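PDB 4M85: N-acetyltransferase from Staphylococcus aureus subsp. aureus, which probably transfers an acetyl group from acetyl-coenzyme A to the amine of an acceptor substrate, as other GNAT-fold N-acetyltransferases do. Local coordinates for residues S137-N142 with K163-I168. Residues are numbered along the deposited sequence; the frame is centred on the assembly and turned at random.
Sequences SLLESN and KKVGFI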
loop_
_atom_site.group_PDB
_atom_site.type_symbol
_atom_site.label_atom_id
_atom_site.label_comp_id
_atom_site.label_asym_id
_atom_site.label_seq_id
_atom_site.Cartn_x
_atom_site.Cartn_y
_atom_site.Cartn_z
ATOM N N SER A 137 -3.703 9.458 11.479
ATOM C CA SER A 137 -3.293 8.656 12.603
ATOM C C SER A 137 -1.888 8.048 12.390
ATOM O O SER A 137 -1.123 7.938 13.342
ATOM C CB SER A 137 -4.342 7.582 12.885
ATOM O OG SER A 137 -3.766 6.531 13.588
ATOM N N LEU A 138 -1.554 7.669 11.150
ATOM C CA LEU A 138 -0.232 7.147 10.839
ATOM C C LEU A 138 0.838 8.229 10.997
ATOM O O LEU A 138 1.927 7.952 11.515
ATOM C CB LEU A 138 -0.181 6.589 9.410
ATOM C CG LEU A 138 1.167 6.041 8.922
ATOM C CD1 LEU A 138 1.586 4.865 9.785
ATOM C CD2 LEU A 138 1.099 5.620 7.458
ATOM N N LEU A 139 0.552 9.447 10.515
ATOM C CA LEU A 139 1.529 10.545 10.622
ATOM C C LEU A 139 1.772 10.883 12.091
ATOM O O LEU A 139 2.892 11.125 12.481
ATOM C CB LEU A 139 1.086 11.791 9.842
ATOM C CG LEU A 139 0.997 11.627 8.306
ATOM C CD1 LEU A 139 0.332 12.849 7.696
ATOM C CD2 LEU A 139 2.346 11.377 7.641
ATOM N N GLU A 140 0.733 10.869 12.917
ATOM C CA GLU A 140 0.912 11.102 14.358
ATOM C C GLU A 140 1.739 10.005 15.091
ATOM O O GLU A 140 2.309 10.279 16.157
ATOM C CB GLU A 140 -0.462 11.293 15.035
ATOM C CG GLU A 140 -0.424 11.896 16.444
ATOM C CD GLU A 140 -0.187 10.888 17.590
ATOM O OE1 GLU A 140 -0.513 9.688 17.457
ATOM O OE2 GLU A 140 0.284 11.310 18.669
ATOM N N SER A 141 1.809 8.788 14.543
ATOM C CA SER A 141 2.558 7.681 15.182
ATOM C C SER A 141 4.086 7.914 15.313
ATOM O O SER A 141 4.751 7.250 16.126
ATOM C CB SER A 141 2.319 6.334 14.454
ATOM O OG SER A 141 3.043 6.289 13.228
ATOM N N ASN A 142 4.628 8.822 14.506
ATOM C CA ASN A 142 6.058 9.173 14.536
ATOM C C ASN A 142 6.286 10.535 13.896
ATOM O O ASN A 142 6.260 10.672 12.667
ATOM C CB ASN A 142 6.897 8.135 13.786
ATOM C CG ASN A 142 8.384 8.227 14.107
ATOM O OD1 ASN A 142 8.873 9.234 14.632
ATOM N ND2 ASN A 142 9.110 7.161 13.789
ATOM N N LYS A 163 -2.042 17.749 0.502
ATOM C CA LYS A 163 -1.581 19.111 0.819
ATOM C C LYS A 163 -2.272 19.678 2.050
ATOM O O LYS A 163 -1.665 20.442 2.780
ATOM C CB LYS A 163 -1.750 20.076 -0.360
ATOM C CG LYS A 163 -0.778 19.872 -1.519
ATOM C CD LYS A 163 0.639 20.200 -1.096
ATOM C CE LYS A 163 1.649 19.982 -2.200
ATOM N NZ LYS A 163 1.832 21.184 -3.026
ATOM N N LYS A 164 -3.518 19.290 2.289
ATOM C CA LYS A 164 -4.264 19.785 3.449
ATOM C C LYS A 164 -3.675 19.269 4.767
ATOM O O LYS A 164 -3.649 20.008 5.746
ATOM C CB LYS A 164 -5.736 19.415 3.347
ATOM C CG LYS A 164 -6.645 20.241 4.249
ATOM C CD LYS A 164 -8.109 19.831 4.136
ATOM C CE LYS A 164 -8.944 20.445 5.272
ATOM N NZ LYS A 164 -10.405 20.425 4.945
ATOM N N VAL A 165 -3.202 18.020 4.810
ATOM C CA VAL A 165 -2.542 17.519 6.027
ATOM C C VAL A 165 -1.065 17.878 6.065
ATOM O O VAL A 165 -0.365 17.477 6.980
ATOM C CB VAL A 165 -2.704 15.993 6.254
ATOM C CG1 VAL A 165 -4.166 15.598 6.175
ATOM C CG2 VAL A 165 -1.881 15.189 5.266
ATOM N N GLY A 166 -0.576 18.609 5.073
ATOM C CA GLY A 166 0.759 19.229 5.177
ATOM C C GLY A 166 1.863 18.711 4.278
ATOM O O GLY A 166 3.029 19.107 4.438
ATOM N N PHE A 167 1.538 17.833 3.331
ATOM C CA PHE A 167 2.555 17.351 2.366
ATOM C C PHE A 167 2.975 18.478 1.424
ATOM O O PHE A 167 2.177 19.352 1.109
ATOM C CB PHE A 167 2.026 16.167 1.532
ATOM C CG PHE A 167 1.970 14.846 2.283
ATOM C CD1 PHE A 167 0.815 14.456 2.930
ATOM C CD2 PHE A 167 3.052 13.997 2.312
ATOM C CE1 PHE A 167 0.740 13.251 3.594
ATOM C CE2 PHE A 167 2.997 12.772 2.983
ATOM C CZ PHE A 167 1.828 12.394 3.626
ATOM N N ILE A 168 4.219 18.437 0.949
ATOM C CA ILE A 168 4.697 19.390 -0.028
ATOM C C ILE A 168 5.338 18.655 -1.212
ATOM O O ILE A 168 5.763 17.497 -1.101
ATOM C CB ILE A 168 5.684 20.421 0.577
ATOM C CG1 ILE A 168 7.023 19.783 0.920
ATOM C CG2 ILE A 168 5.088 21.109 1.810
ATOM C CD1 ILE A 168 8.187 20.714 0.671
#
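The carbonyl O of L138, one residue before the leucine that bridges to V165 and F167, is gripped twice by S141. The hydroxyl OG of S141 lies 2.6 Å from L138 O, with a C=O...OG angle of 142° and a tilt of 16° from the carbonyl plane. The S141 backbone N gives L138 O a second bond, of 3.1 Å. Both bonds fold S141 back onto L138, at the C-terminal part of helix 130-140. L139 points to the other segment: CG stands anti to its own carbonyl carbon (chi1 -65°), and the extended branch carries CD1 to V165 CG2 at 4.0 Å. The two side chains meet at about a right angle. CD1 also approaches F167 CE1 obliquely at 4.1 Å, while the second methyl, CD2, is 4.2 Å from F167 CZ; the two leucine methyls thus reach neighbouring ring atoms. The small patch, 101 Å² in all, is purely apolar. In this GNAT fold, helix 130-140 is the crossover of a beta-alpha-beta unit between parallel strands 114-121 and 147-152, and the contact joins its C-terminal end to the turn leading from helix 156-164 into edge strand 168-175. G166, with a positive phi, closes that helix in a Schellman motif, which includes a weak bond from G166 N to K163 O of 3.1 Å. V165 and F167 stand on either side of this glycine in sequence. Around the contact, W147 touches L139, L149 and L183 touch F167, and V185 touches both L139 and F167.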